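Long-range contacts in chitin binding protein (Streptomyces lividans, PDB 5FTZ), which probably cleaves chitin oxidatively as a copper-dependent lytic polysaccharide monooxygenase of family AA10: residues 17-22 / 62-67; 43-48 / 110-115; 98-103 / 119-124. One frame throughout, in Å; residues are numbered along the deposited sequence.

Contact 1. Residues 17-22 / 62-67; sequences GTVGGC and PKQPNG
Two loops on the outside of the AA10 fold meet where Val19 and the Gly20-Gly21 backbone receive Gln64 and Pro65, the first two residues of a type I beta turn that closes at Gly67. The 17-22 segment follows helix 10-15, to which Cys22 is tied by its disulfide with Cys14; the 62-67 segment belongs to the long connection between strands 33-35 and 73-74.

The apolar part centres on one methyl group. Val19 CG1, anti to the backbone N (chi1 168°), meets the ring of Pro65 at CD, 3.6 Å away, and the two side chains cross at about a right angle. CG1 also touches Gln64, with Gln64 CB at 3.7 Å. The rest of the Pro65 ring lies against carbonyls and sulphur: its CG is 3.4 Å from Gly20 O and 4.0 Å from Cys22 SG. Gly21 passes so close to the proline that a CB on it would be tight against Pro65 CB; its O lies 3.5 Å from Pro65 CB.

The polar link between the loops runs through three waters gathered round the Gln64 amide. The side chain leaves with CG between the backbone N and carbonyl carbon (chi1 71°) and then runs extended. NE2 donates to Ala69 O and also to a water that is held by Thr18 O. Two further waters both donate to OE1. One of them takes the N-H of Gly20; the other grips Gly20 O, the Gly20 O to water distance being 2.8 Å, and accepts from Asn66 N at 2.9 Å.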
# COMPACT_ATOMS: atom_id res chain seq x y z
N GLY A 17 -10.71 -34.61 2.03
CA GLY A 17 -11.21 -35.96 2.31
C GLY A 17 -10.15 -36.87 2.83
O GLY A 17 -10.43 -38.03 3.16
N THR A 18 -8.90 -36.41 2.91
CA THR A 18 -7.83 -37.29 3.31
C THR A 18 -7.86 -37.58 4.81
O THR A 18 -7.45 -38.68 5.22
CB THR A 18 -6.46 -36.71 2.91
OG1 THR A 18 -6.47 -36.48 1.47
CG2 THR A 18 -5.34 -37.69 3.18
N VAL A 19 -8.27 -36.59 5.58
CA VAL A 19 -8.36 -36.66 7.02
C VAL A 19 -9.76 -36.31 7.38
O VAL A 19 -10.25 -35.26 7.00
CB VAL A 19 -7.37 -35.62 7.65
CG1 VAL A 19 -7.58 -35.42 9.12
CG2 VAL A 19 -5.95 -36.08 7.39
N GLY A 20 -10.39 -37.14 8.19
CA GLY A 20 -11.73 -36.85 8.68
C GLY A 20 -11.74 -36.20 10.05
O GLY A 20 -10.73 -36.20 10.77
N GLY A 21 -12.86 -35.64 10.47
CA GLY A 21 -13.05 -35.21 11.84
C GLY A 21 -12.52 -33.82 12.19
O GLY A 21 -12.51 -33.46 13.34
N CYS A 22 -12.17 -32.99 11.19
CA CYS A 22 -11.48 -31.74 11.49
C CYS A 22 -12.36 -30.59 11.84
O CYS A 22 -11.82 -29.57 12.30
CB CYS A 22 -10.65 -31.24 10.30
SG CYS A 22 -9.35 -32.40 9.75
N PRO A 62 -1.00 -32.49 17.45
CA PRO A 62 0.12 -33.23 16.88
C PRO A 62 -0.32 -34.45 16.06
O PRO A 62 0.52 -35.04 15.39
CB PRO A 62 0.87 -33.68 18.12
CG PRO A 62 -0.09 -33.66 19.23
CD PRO A 62 -1.04 -32.56 18.92
N LYS A 63 -1.59 -34.85 16.14
CA LYS A 63 -2.12 -35.98 15.39
C LYS A 63 -3.37 -35.50 14.66
O LYS A 63 -3.97 -34.49 15.03
CB LYS A 63 -2.53 -37.09 16.33
CG LYS A 63 -1.41 -37.63 17.24
CD LYS A 63 -0.44 -38.37 16.44
CE LYS A 63 0.52 -39.17 17.32
NZ LYS A 63 1.32 -40.11 16.50
N GLN A 64 -3.78 -36.25 13.64
CA GLN A 64 -5.08 -36.00 13.04
C GLN A 64 -6.19 -36.32 14.07
O GLN A 64 -5.96 -36.87 15.15
CB GLN A 64 -5.17 -36.69 11.68
CG GLN A 64 -5.27 -38.15 11.77
CD GLN A 64 -5.55 -38.76 10.40
OE1 GLN A 64 -6.72 -38.84 10.01
NE2 GLN A 64 -4.52 -39.27 9.74
N PRO A 65 -7.42 -35.86 13.80
CA PRO A 65 -8.46 -35.96 14.81
C PRO A 65 -8.69 -37.40 15.37
O PRO A 65 -8.94 -37.54 16.56
CB PRO A 65 -9.69 -35.44 14.07
CG PRO A 65 -9.10 -34.41 13.15
CD PRO A 65 -7.82 -34.99 12.68
N ASN A 66 -8.49 -38.43 14.55
CA ASN A 66 -8.68 -39.81 15.02
C ASN A 66 -7.49 -40.37 15.79
O ASN A 66 -7.51 -41.56 16.12
CB ASN A 66 -9.07 -40.72 13.86
CG ASN A 66 -7.95 -40.99 12.92
OD1 ASN A 66 -6.84 -40.53 13.09
ND2 ASN A 66 -8.24 -41.73 11.89
N GLY A 67 -6.48 -39.55 16.03
CA GLY A 67 -5.31 -39.98 16.79
C GLY A 67 -4.21 -40.65 16.02
O GLY A 67 -3.12 -40.95 16.59
O HOH W 1 -5.06 -39.59 6.53
O HOH W 2 -8.90 -38.11 11.69
O HOH W 3 -9.32 -39.65 9.00

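Contact 2. Residues 43-48 / 110-115; sequences PADGTI and NLARSD
Arg113 and Asp45 form the salt bridge of this contact, NH1 to OD1 at 2.9 Å, with the carboxylate and guanidinium planes 49° apart. OD1 is gripped twice: Arg113 N also donates to it, almost straight (176°) at 2.8 Å, and the two donors come from opposite faces of the carboxylate. OD2 takes a water that also accepts from Ser114 N.

The other charged-group bonds go to backbone. The arginine chain runs extended to NE, and chi4 (76°) then turns CZ out of that line. NH1 and NH2 both donate end-on to Pro43 O, which lies in the guanidinium plane, while NE and NH2 reach Pro39 O and Ser41 O. An alanine in place of Arg113 would take away both these donors to Pro43 O and those to Pro39 O and Ser41 O, leave Asp45 OD1 with the backbone N-H but not the salt bridge, and would probably let this part of the loop shift.

Hydrogen bonds from a backbone N-H and a side-chain amide join the other end. Gly46 N donates to Leu111 O at 3.0 Å, and Asn110 ND2, meeting a lone pair in the carbonyl plane, donates to Gly46 O at 3.0 Å.

Van der Waals contacts fill in between: the Ala112 methyl CB lies 3.6 Å from the carboxylate carbon Asp45 CG, and Ile48 CD1 lies 3.8 Å from Ala112 CA.

Gly46 takes the third position of a type II beta turn, Ala44 to Thr47, and Arg113 begins a short 3-10 segment; the one packed on the other joins two of the long loops that surround the beta-sandwich core of AA10 enzymes.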
# COMPACT_ATOMS: atom_id res chain seq x y z
N PRO A 43 0.08 -15.59 16.00
CA PRO A 43 -0.60 -16.53 16.87
C PRO A 43 0.29 -17.07 17.99
O PRO A 43 1.48 -17.32 17.79
CB PRO A 43 -1.01 -17.68 15.93
CG PRO A 43 -0.65 -17.25 14.56
CD PRO A 43 0.18 -16.04 14.60
N ALA A 44 -0.34 -17.27 19.12
CA ALA A 44 0.32 -17.87 20.31
C ALA A 44 0.85 -19.26 20.02
O ALA A 44 0.24 -20.00 19.24
CB ALA A 44 -0.67 -17.96 21.44
N ASP A 45 1.93 -19.67 20.68
CA ASP A 45 2.40 -21.06 20.67
C ASP A 45 1.28 -22.03 20.96
O ASP A 45 0.41 -21.80 21.80
CB ASP A 45 3.53 -21.23 21.70
CG ASP A 45 4.88 -20.71 21.20
OD1 ASP A 45 5.08 -20.40 20.01
OD2 ASP A 45 5.79 -20.62 22.06
N GLY A 46 1.25 -23.07 20.15
CA GLY A 46 0.20 -24.06 20.25
C GLY A 46 -1.05 -23.74 19.48
O GLY A 46 -1.97 -24.56 19.48
N THR A 47 -1.11 -22.58 18.86
CA THR A 47 -2.24 -22.18 18.01
C THR A 47 -1.71 -21.65 16.68
O THR A 47 -2.50 -21.06 15.91
CB THR A 47 -3.12 -21.11 18.63
OG1 THR A 47 -2.43 -19.83 18.62
CG2 THR A 47 -3.55 -21.47 20.03
N ILE A 48 -0.48 -21.96 16.32
CA ILE A 48 0.09 -21.45 15.10
C ILE A 48 -0.64 -22.00 13.89
O ILE A 48 -1.08 -21.23 13.00
CB ILE A 48 1.59 -21.73 15.00
CG1 ILE A 48 2.34 -20.99 16.12
CG2 ILE A 48 2.13 -21.28 13.66
CD1 ILE A 48 3.73 -21.55 16.35
N ASN A 110 1.31 -29.39 20.63
CA ASN A 110 0.92 -28.51 19.53
C ASN A 110 2.13 -27.68 19.09
O ASN A 110 2.84 -27.14 19.93
CB ASN A 110 -0.15 -27.55 19.95
CG ASN A 110 -1.48 -28.19 20.26
OD1 ASN A 110 -1.62 -29.40 20.44
ND2 ASN A 110 -2.45 -27.34 20.39
N LEU A 111 2.34 -27.50 17.79
CA LEU A 111 3.50 -26.79 17.26
C LEU A 111 3.69 -25.44 17.94
O LEU A 111 2.75 -24.63 18.08
CB LEU A 111 3.32 -26.56 15.75
CG LEU A 111 4.57 -26.11 15.01
CD1 LEU A 111 5.53 -27.25 14.84
CD2 LEU A 111 4.15 -25.52 13.65
N ALA A 112 4.95 -25.14 18.24
CA ALA A 112 5.31 -23.89 18.87
C ALA A 112 6.60 -23.33 18.29
O ALA A 112 7.34 -24.05 17.56
CB ALA A 112 5.53 -24.15 20.36
N ARG A 113 6.88 -22.05 18.57
CA ARG A 113 8.13 -21.44 18.10
C ARG A 113 9.38 -22.23 18.46
O ARG A 113 10.32 -22.29 17.68
CB ARG A 113 8.22 -20.00 18.58
CG ARG A 113 7.22 -19.08 17.88
CD ARG A 113 6.98 -17.84 18.76
NE ARG A 113 6.05 -16.92 18.13
CZ ARG A 113 4.72 -17.06 18.05
NH1 ARG A 113 4.10 -18.13 18.52
NH2 ARG A 113 4.02 -16.14 17.43
N SER A 114 9.41 -22.83 19.64
CA SER A 114 10.58 -23.61 20.08
C SER A 114 10.85 -24.83 19.19
O SER A 114 11.95 -25.37 19.16
CB SER A 114 10.38 -24.08 21.51
OG SER A 114 9.12 -24.74 21.73
N ASP A 115 9.82 -25.27 18.44
CA ASP A 115 9.99 -26.38 17.49
C ASP A 115 10.57 -25.98 16.15
O ASP A 115 11.01 -26.85 15.42
CB ASP A 115 8.65 -27.04 17.23
CG ASP A 115 8.04 -27.61 18.51
OD1 ASP A 115 8.79 -28.34 19.19
OD2 ASP A 115 6.84 -27.26 18.85
O HOH W 4 7.95 -21.96 22.03
O HOH W 5 0.23 -24.73 16.67

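Contact 3. Residues 98-103 / 119-124; sequences YYVTKP and TPFFTV
Tyr98 is met by two successive aromatic side chains, Phe121 and Phe122, as in a classic beta bulge. Its N donates to Phe122 O (3.0 Å), while its O accepts not from Phe122 but from Phe121 N (2.9 Å).

The Tyr98 and Phe122 rings lie side by side, planes 15° apart but so offset that little of one ring covers the other; Tyr98 CD1 tucks in 3.4 Å from Phe122 CD2. Phe121 CG, placed between the backbone N and carbonyl carbon (chi1 68°), comes within 3.9 Å of Tyr98 O. One face of its ring receives Tyr98 CB, 4.1 Å from the centroid, in a CH-pi contact, and its edge slips along the backbone at Tyr99 C and Val100 N. Val100 CB fits near CD2 of that ring, 4.0 Å off. Pro120 CB lies over a face of the Tyr99 ring, toward its rim, 4.3 Å from the centroid, in a second CH-pi contact, with Pro120 CD beside Tyr99 CE2. A water joins Thr119 O to Val100 N.

Strand 93-100 pairs antiparallel with 122-125 and with 148-157. Tyr98 and Phe122 point toward the three-stranded sheet, where Tyr98 OH bonds His137 and Trp85, and Phe122 packs edge-to-face with His137.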
# COMPACT_ATOMS: atom_id res chain seq x y z
N TYR A 98 8.72 -19.27 4.51
CA TYR A 98 8.58 -20.69 4.76
C TYR A 98 9.60 -21.12 5.80
O TYR A 98 10.79 -20.79 5.67
CB TYR A 98 8.79 -21.50 3.48
CG TYR A 98 7.83 -21.18 2.40
CD1 TYR A 98 8.09 -20.11 1.51
CD2 TYR A 98 6.65 -21.88 2.22
CE1 TYR A 98 7.21 -19.77 0.50
CE2 TYR A 98 5.75 -21.56 1.21
CZ TYR A 98 6.02 -20.53 0.35
OH TYR A 98 5.14 -20.20 -0.66
N TYR A 99 9.15 -21.81 6.84
CA TYR A 99 9.94 -22.19 8.01
C TYR A 99 9.89 -23.70 8.12
O TYR A 99 8.91 -24.31 7.69
CB TYR A 99 9.37 -21.63 9.32
CG TYR A 99 9.20 -20.11 9.36
CD1 TYR A 99 8.12 -19.50 8.79
CD2 TYR A 99 10.14 -19.32 9.95
CE1 TYR A 99 7.97 -18.13 8.87
CE2 TYR A 99 9.97 -17.92 10.04
CZ TYR A 99 8.90 -17.36 9.49
OH TYR A 99 8.64 -15.99 9.49
N VAL A 100 10.91 -24.33 8.69
CA VAL A 100 10.90 -25.74 8.95
C VAL A 100 11.18 -26.01 10.46
O VAL A 100 11.86 -25.20 11.12
CB VAL A 100 11.89 -26.49 8.07
CG1 VAL A 100 13.31 -26.12 8.42
CG2 VAL A 100 11.66 -27.98 8.07
N THR A 101 10.74 -27.11 10.96
CA THR A 101 11.09 -27.58 12.28
C THR A 101 12.57 -27.96 12.37
O THR A 101 13.25 -28.19 11.37
CB THR A 101 10.17 -28.73 12.68
OG1 THR A 101 10.07 -29.66 11.59
CG2 THR A 101 8.79 -28.20 13.08
N LYS A 102 13.05 -27.98 13.62
CA LYS A 102 14.44 -28.34 13.92
C LYS A 102 14.57 -29.80 14.25
O LYS A 102 13.63 -30.43 14.70
CB LYS A 102 14.91 -27.59 15.19
CG LYS A 102 15.00 -26.12 14.99
CD LYS A 102 15.46 -25.38 16.24
CE LYS A 102 14.42 -25.42 17.30
NZ LYS A 102 14.48 -24.19 18.16
N PRO A 103 15.75 -30.39 14.02
CA PRO A 103 15.95 -31.74 14.57
C PRO A 103 15.61 -31.85 16.04
O PRO A 103 15.96 -30.98 16.80
CB PRO A 103 17.44 -32.02 14.30
CG PRO A 103 17.76 -31.14 13.16
CD PRO A 103 16.99 -29.87 13.48
N THR A 119 14.52 -18.69 11.47
CA THR A 119 14.98 -18.05 10.22
C THR A 119 14.34 -18.86 9.07
O THR A 119 14.73 -20.01 8.88
CB THR A 119 16.50 -18.06 10.09
OG1 THR A 119 17.05 -17.25 11.15
CG2 THR A 119 17.01 -17.48 8.73
N PRO A 120 13.51 -18.22 8.26
CA PRO A 120 12.88 -18.96 7.16
C PRO A 120 13.90 -19.51 6.19
O PRO A 120 14.95 -18.89 5.92
CB PRO A 120 12.02 -17.95 6.46
CG PRO A 120 12.33 -16.64 7.01
CD PRO A 120 13.04 -16.83 8.31
N PHE A 121 13.66 -20.69 5.67
CA PHE A 121 14.56 -21.27 4.68
C PHE A 121 14.33 -20.71 3.28
O PHE A 121 15.17 -20.92 2.39
CB PHE A 121 14.54 -22.77 4.71
CG PHE A 121 13.25 -23.41 4.23
CD1 PHE A 121 13.01 -23.65 2.87
CD2 PHE A 121 12.25 -23.76 5.14
CE1 PHE A 121 11.85 -24.21 2.45
CE2 PHE A 121 11.08 -24.37 4.69
CZ PHE A 121 10.88 -24.55 3.36
N PHE A 122 13.20 -20.06 3.05
CA PHE A 122 12.84 -19.51 1.76
C PHE A 122 11.94 -18.33 2.03
O PHE A 122 10.97 -18.46 2.78
CB PHE A 122 12.13 -20.59 0.93
CG PHE A 122 11.64 -20.16 -0.41
CD1 PHE A 122 12.35 -19.31 -1.23
CD2 PHE A 122 10.44 -20.72 -0.90
CE1 PHE A 122 11.85 -18.98 -2.50
CE2 PHE A 122 9.95 -20.38 -2.15
CZ PHE A 122 10.67 -19.51 -2.95
N THR A 123 12.26 -17.19 1.42
CA THR A 123 11.46 -15.96 1.55
C THR A 123 11.22 -15.39 0.19
O THR A 123 12.19 -15.33 -0.58
CB THR A 123 12.22 -14.90 2.41
OG1 THR A 123 12.51 -15.45 3.71
CG2 THR A 123 11.42 -13.63 2.59
N VAL A 124 10.00 -14.91 -0.07
CA VAL A 124 9.68 -14.21 -1.34
C VAL A 124 9.10 -12.85 -1.02
O VAL A 124 7.91 -12.75 -0.70
CB VAL A 124 8.75 -15.06 -2.18
CG1 VAL A 124 8.50 -14.43 -3.52
CG2 VAL A 124 9.36 -16.44 -2.41
O HOH W 6 13.08 -22.34 9.00

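Overall arrangement
Contact 2 lies between the other two, with centres about 19 Å from contact 1 and 15 Å from contact 3. It touches contact 1 where Asn110 OD1 packs 3.5 Å from Pro62 CD. Toward contact 3 the join is firmer: Asp115 O and Lys102 N, 2.9 Å apart, probably hydrogen-bond, and Leu111 CD1 rests 3.8 Å from Thr101 CG2. Contacts 1 and 3 are on opposite sides of the chain's centre, about 11 Å apart at their nearest atoms. None of the six segments supplies a copper ligand; His1 and His91 hold the copper of the histidine brace, and His91 comes just before strand 93-100, whose end enters contact 3.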